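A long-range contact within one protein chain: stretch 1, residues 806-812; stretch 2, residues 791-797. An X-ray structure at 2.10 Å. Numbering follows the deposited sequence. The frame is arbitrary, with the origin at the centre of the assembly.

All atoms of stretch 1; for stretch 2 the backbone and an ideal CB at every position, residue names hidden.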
ATOM      1  N   LEU A 806     -33.227   6.940   7.570  1.00 15.92           N
ATOM      2  CA  LEU A 806     -32.226   6.255   6.748  1.00 15.60           C
ATOM      3  C   LEU A 806     -32.326   6.612   5.257  1.00 14.53           C
ATOM      4  O   LEU A 806     -32.327   5.730   4.392  1.00 13.63           O
ATOM      5  CB  LEU A 806     -32.333   4.740   6.950  1.00 15.83           C
ATOM      6  CG  LEU A 806     -32.287   4.264   8.407  1.00 17.17           C
ATOM      7  CD1 LEU A 806     -32.175   2.750   8.462  1.00 15.01           C
ATOM      8  CD2 LEU A 806     -31.128   4.912   9.165  1.00 14.00           C
ATOM      9  N   THR A 807     -32.401   7.910   4.975  1.00 14.10           N
ATOM     10  CA  THR A 807     -32.589   8.411   3.610  1.00 14.54           C
ATOM     11  C   THR A 807     -31.616   9.553   3.305  1.00 15.00           C
ATOM     12  O   THR A 807     -31.372  10.418   4.153  1.00 13.93           O
ATOM     13  CB  THR A 807     -34.038   8.912   3.394  1.00 14.58           C
ATOM     14  OG1 THR A 807     -34.959   7.843   3.647  1.00 17.73           O
ATOM     15  CG2 THR A 807     -34.243   9.432   1.971  1.00 14.52           C
ATOM     16  N   ALA A 808     -31.060   9.537   2.094  1.00 14.45           N
ATOM     17  CA  ALA A 808     -30.210  10.624   1.605  1.00 14.67           C
ATOM     18  C   ALA A 808     -30.930  11.373   0.489  1.00 13.05           C
ATOM     19  O   ALA A 808     -31.462  10.751  -0.428  1.00 12.21           O
ATOM     20  CB  ALA A 808     -28.874  10.075   1.104  1.00 14.34           C
ATOM     21  N   ILE A 809     -30.952  12.701   0.576  1.00 13.77           N
ATOM     22  CA  ILE A 809     -31.544  13.542  -0.465  1.00 14.06           C
ATOM     23  C   ILE A 809     -30.531  14.570  -0.977  1.00 14.80           C
ATOM     24  O   ILE A 809     -29.890  15.259  -0.187  1.00 16.37           O
ATOM     25  CB  ILE A 809     -32.798  14.303   0.040  1.00 13.98           C
ATOM     26  CG1 ILE A 809     -33.796  13.353   0.717  1.00 13.52           C
ATOM     27  CG2 ILE A 809     -33.483  15.015  -1.118  1.00 12.91           C
ATOM     28  CD1 ILE A 809     -34.430  12.354  -0.220  1.00 10.94           C
ATOM     29  N   VAL A 810     -30.389  14.671  -2.296  1.00 14.73           N
ATOM     30  CA  VAL A 810     -29.572  15.730  -2.895  1.00 15.31           C
ATOM     31  C   VAL A 810     -30.436  16.586  -3.817  1.00 15.86           C
ATOM     32  O   VAL A 810     -31.123  16.062  -4.699  1.00 15.70           O
ATOM     33  CB  VAL A 810     -28.354  15.190  -3.679  1.00 14.23           C
ATOM     34  CG1 VAL A 810     -27.571  16.344  -4.303  1.00 13.61           C
ATOM     35  CG2 VAL A 810     -27.447  14.369  -2.772  1.00 14.24           C
ATOM     36  N   ILE A 811     -30.400  17.899  -3.589  1.00 16.94           N
ATOM     37  CA  ILE A 811     -31.123  18.866  -4.415  1.00 18.12           C
ATOM     38  C   ILE A 811     -30.134  19.731  -5.198  1.00 17.66           C
ATOM     39  O   ILE A 811     -29.084  20.107  -4.678  1.00 16.01           O
ATOM     40  CB  ILE A 811     -32.029  19.786  -3.560  1.00 18.73           C
ATOM     41  CG1 ILE A 811     -32.973  18.955  -2.686  1.00 19.37           C
ATOM     42  CG2 ILE A 811     -32.843  20.708  -4.454  1.00 21.77           C
ATOM     43  CD1 ILE A 811     -33.923  19.787  -1.829  1.00 18.87           C
ATOM     44  N   LYS A 812     -30.481  20.033  -6.448  1.00 17.92           N
ATOM     45  CA  LYS A 812     -29.706  20.940  -7.295  1.00 17.82           C
ATOM     46  C   LYS A 812     -30.551  22.156  -7.676  1.00 18.18           C
ATOM     47  O   LYS A 812     -31.702  22.012  -8.103  1.00 16.57           O
ATOM     48  CB  LYS A 812     -29.260  20.223  -8.575  1.00 17.42           C
ATOM     49  CG  LYS A 812     -28.474  21.091  -9.558  1.00 17.30           C
ATOM     50  CD  LYS A 812     -28.487  20.497 -10.955  1.00 19.03           C
ATOM     51  CE  LYS A 812     -27.760  21.388 -11.949  1.00 19.41           C
ATOM     52  NZ  LYS A 812     -27.832  20.846 -13.336  1.00 19.38           N
ATOM     53  N   UNK A 791     -40.033  12.273  -6.271  1.00 25.42           N
ATOM     54  CA  UNK A 791     -39.009  11.809  -5.330  1.00 24.66           C
ATOM     55  C   UNK A 791     -39.566  11.061  -4.117  1.00 23.42           C
ATOM     56  O   UNK A 791     -40.600  11.443  -3.571  1.00 22.58           O
ATOM     57  CB  UNK A 791     -38.190  13.006  -4.843  1.00 24.66           C
ATOM     58  N   UNK A 792     -38.866  10.008  -3.703  1.00 22.44           N
ATOM     59  CA  UNK A 792     -39.252   9.225  -2.532  1.00 22.27           C
ATOM     60  C   UNK A 792     -38.374   9.547  -1.324  1.00 19.90           C
ATOM     61  O   UNK A 792     -37.155   9.699  -1.449  1.00 18.37           O
ATOM     62  CB  UNK A 792     -39.175   7.730  -2.849  1.00 22.27           C
ATOM     63  N   UNK A 793     -39.005   9.649  -0.158  1.00 17.95           N
ATOM     64  CA  UNK A 793     -38.290   9.837   1.104  1.00 16.82           C
ATOM     65  C   UNK A 793     -38.142  11.280   1.556  1.00 16.39           C
ATOM     66  O   UNK A 793     -37.509  11.547   2.581  1.00 15.78           O
ATOM     67  CB  UNK A 793     -36.896   9.218   0.987  1.00 16.82           C
ATOM     68  N   UNK A 794     -38.725  12.210   0.801  1.00 15.84           N
ATOM     69  CA  UNK A 794     -38.637  13.638   1.110  1.00 15.78           C
ATOM     70  C   UNK A 794     -39.965  14.344   0.834  1.00 16.05           C
ATOM     71  O   UNK A 794     -40.651  14.024  -0.136  1.00 16.17           O
ATOM     72  CB  UNK A 794     -37.517  14.290   0.297  1.00 15.78           C
ATOM     73  N   UNK A 795     -40.317  15.301   1.692  1.00 16.77           N
ATOM     74  CA  UNK A 795     -41.481  16.162   1.468  1.00 17.41           C
ATOM     75  C   UNK A 795     -41.097  17.627   1.650  1.00 17.72           C
ATOM     76  O   UNK A 795     -40.421  17.987   2.618  1.00 18.23           O
ATOM     77  CB  UNK A 795     -42.620  15.790   2.419  1.00 17.41           C
ATOM     78  N   UNK A 796     -41.534  18.462   0.712  1.00 17.82           N
ATOM     79  CA  UNK A 796     -41.222  19.889   0.720  1.00 19.06           C
ATOM     80  C   UNK A 796     -42.265  20.652   1.536  1.00 18.78           C
ATOM     81  O   UNK A 796     -43.467  20.527   1.285  1.00 19.67           O
ATOM     82  CB  UNK A 796     -41.157  20.435  -0.708  1.00 19.06           C
ATOM     83  N   UNK A 797     -41.798  21.434   2.509  1.00 17.65           N
ATOM     84  CA  UNK A 797     -42.670  22.263   3.353  1.00 17.02           C
ATOM     85  C   UNK A 797     -42.450  23.752   3.038  1.00 16.58           C
ATOM     86  O   UNK A 797     -41.830  24.087   2.028  1.00 17.17           O
ATOM     87  CB  UNK A 797     -42.405  21.987   4.834  1.00 17.02           C
TER

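Stretch 1 is a strand from Thr807 to Lys812, and its alternation decides what it offers. Thr807, Ile809 and Ile811 direct their CA-to-CB bonds toward stretch 2, while that of Ala808 points away. What stretch 2 meets is therefore a row of methyl groups, with no charge to answer. The two segments run 57° apart, and no hydrogen bond joins them, so the contact rests on van der Waals packing of the strand's methyl groups against side chains and backbone of stretch 2.

At position 791 the CA-to-CB bond points toward stretch 1, yet the ideal CB has nothing of that strand within 5.5 Å. Phi of -66° and psi of 141° suit many residues and are also comfortable for proline. The deposited residue is Pro791, whose ring comes no nearer than 6.1 Å, from Pro791 CB to Ile809 CD1, too far for packing.

Position 792 points sideways into space that stretch 1 leaves open, so a long polar chain would fit as well as a small one. It is Arg792, whose end leads away; NH1 makes a weak hydrogen bond to Pro791 O at 3.3 Å. Its backbone does the touching, with Arg792 O 4.0 Å from Ile809 CD1.

Position 793 is the most restrictive. An ideal CB here would lie 2.8 Å from Thr807 CG2, a clash, and at phi 94° and psi 3° it would also be jammed against the carbonyl O of position 792. Either the backbone or the neighbour argues for glycine, and Gly793 is found. Without a side chain, it lets the threonine methyl approach its backbone, Thr807 CG2 lying 3.9 Å from Gly793 O.

Position 794 has extended angles and points toward stretch 1, its ideal CB 3.7 Å from Ile809 CD1. A methyl group so near favours an apolar side chain; alanine, valine or isoleucine could all be considered, and branching at CB suits a strand. Val794 supplies it, with chi1 in the p well, and its CB packs 3.7 Å from Ile809 CD1.

Position 795 is out of reach of stretch 1, which therefore sets little preference. His795 occupies it and makes no contact across the gap.

Position 796 points sideways, with nothing within 5.5 Å of its ideal CB. A short side chain would miss stretch 1, whereas a long apolar one, such as leucine, methionine or an aromatic, could reach toward Ile811. Phe796 does so: the end of its ring comes nearer, bringing CZ to 3.7 Å from Ile811 CD1, which approaches the ring obliquely.

Position 797 is again out of reach, leaving polar or charged residues acceptable; Glu797 takes no part.

Stretch 2, residues 791-797: PRGVHFE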
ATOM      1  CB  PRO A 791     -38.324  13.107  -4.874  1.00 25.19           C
ATOM      2  CG  PRO A 791     -38.764  14.156  -5.830  1.00 25.35           C
ATOM      3  CD  PRO A 791     -40.102  13.746  -6.310  1.00 25.45           C
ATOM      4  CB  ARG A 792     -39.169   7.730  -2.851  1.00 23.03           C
ATOM      5  CG  ARG A 792     -40.262   7.248  -3.793  1.00 27.95           C
ATOM      6  CD  ARG A 792     -41.594   7.072  -3.078  0.10 28.94           C
ATOM      7  NE  ARG A 792     -42.715   7.009  -4.018  1.00 31.56           N
ATOM      8  CZ  ARG A 792     -43.356   8.063  -4.525  0.10 30.54           C
ATOM      9  NH1 ARG A 792     -43.005   9.305  -4.200  0.10 30.74           N
ATOM     10  NH2 ARG A 792     -44.363   7.874  -5.372  0.10 30.36           N
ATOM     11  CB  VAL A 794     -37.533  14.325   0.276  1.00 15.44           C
ATOM     12  CG1 VAL A 794     -37.822  14.198  -1.230  1.00 13.96           C
ATOM     13  CG2 VAL A 794     -37.386  15.788   0.685  1.00 17.24           C
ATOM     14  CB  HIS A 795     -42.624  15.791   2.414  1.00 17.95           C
ATOM     15  CG  HIS A 795     -43.122  14.390   2.235  1.00 20.54           C
ATOM     16  ND1 HIS A 795     -44.205  14.080   1.440  1.00 20.61           N
ATOM     17  CD2 HIS A 795     -42.679  13.216   2.742  1.00 22.20           C
ATOM     18  CE1 HIS A 795     -44.407  12.775   1.465  1.00 20.66           C
ATOM     19  NE2 HIS A 795     -43.495  12.227   2.249  1.00 23.08           N
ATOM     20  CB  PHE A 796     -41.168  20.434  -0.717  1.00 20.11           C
ATOM     21  CG  PHE A 796     -39.894  20.092  -1.449  1.00 21.44           C
ATOM     22  CD1 PHE A 796     -39.060  21.095  -1.930  1.00 22.55           C
ATOM     23  CD2 PHE A 796     -39.521  18.766  -1.649  1.00 24.42           C
ATOM     24  CE1 PHE A 796     -37.876  20.780  -2.603  1.00 23.77           C
ATOM     25  CE2 PHE A 796     -38.342  18.447  -2.320  1.00 23.32           C
ATOM     26  CZ  PHE A 796     -37.522  19.456  -2.797  1.00 21.84           C
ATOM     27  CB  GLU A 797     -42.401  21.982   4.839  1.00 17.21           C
ATOM     28  CG  GLU A 797     -42.296  20.501   5.216  1.00 17.88           C
ATOM     29  CD  GLU A 797     -43.541  19.695   4.879  1.00 18.23           C
ATOM     30  OE1 GLU A 797     -44.637  20.281   4.723  1.00 17.92           O
ATOM     31  OE2 GLU A 797     -43.420  18.455   4.782  1.00 23.61           O
TER
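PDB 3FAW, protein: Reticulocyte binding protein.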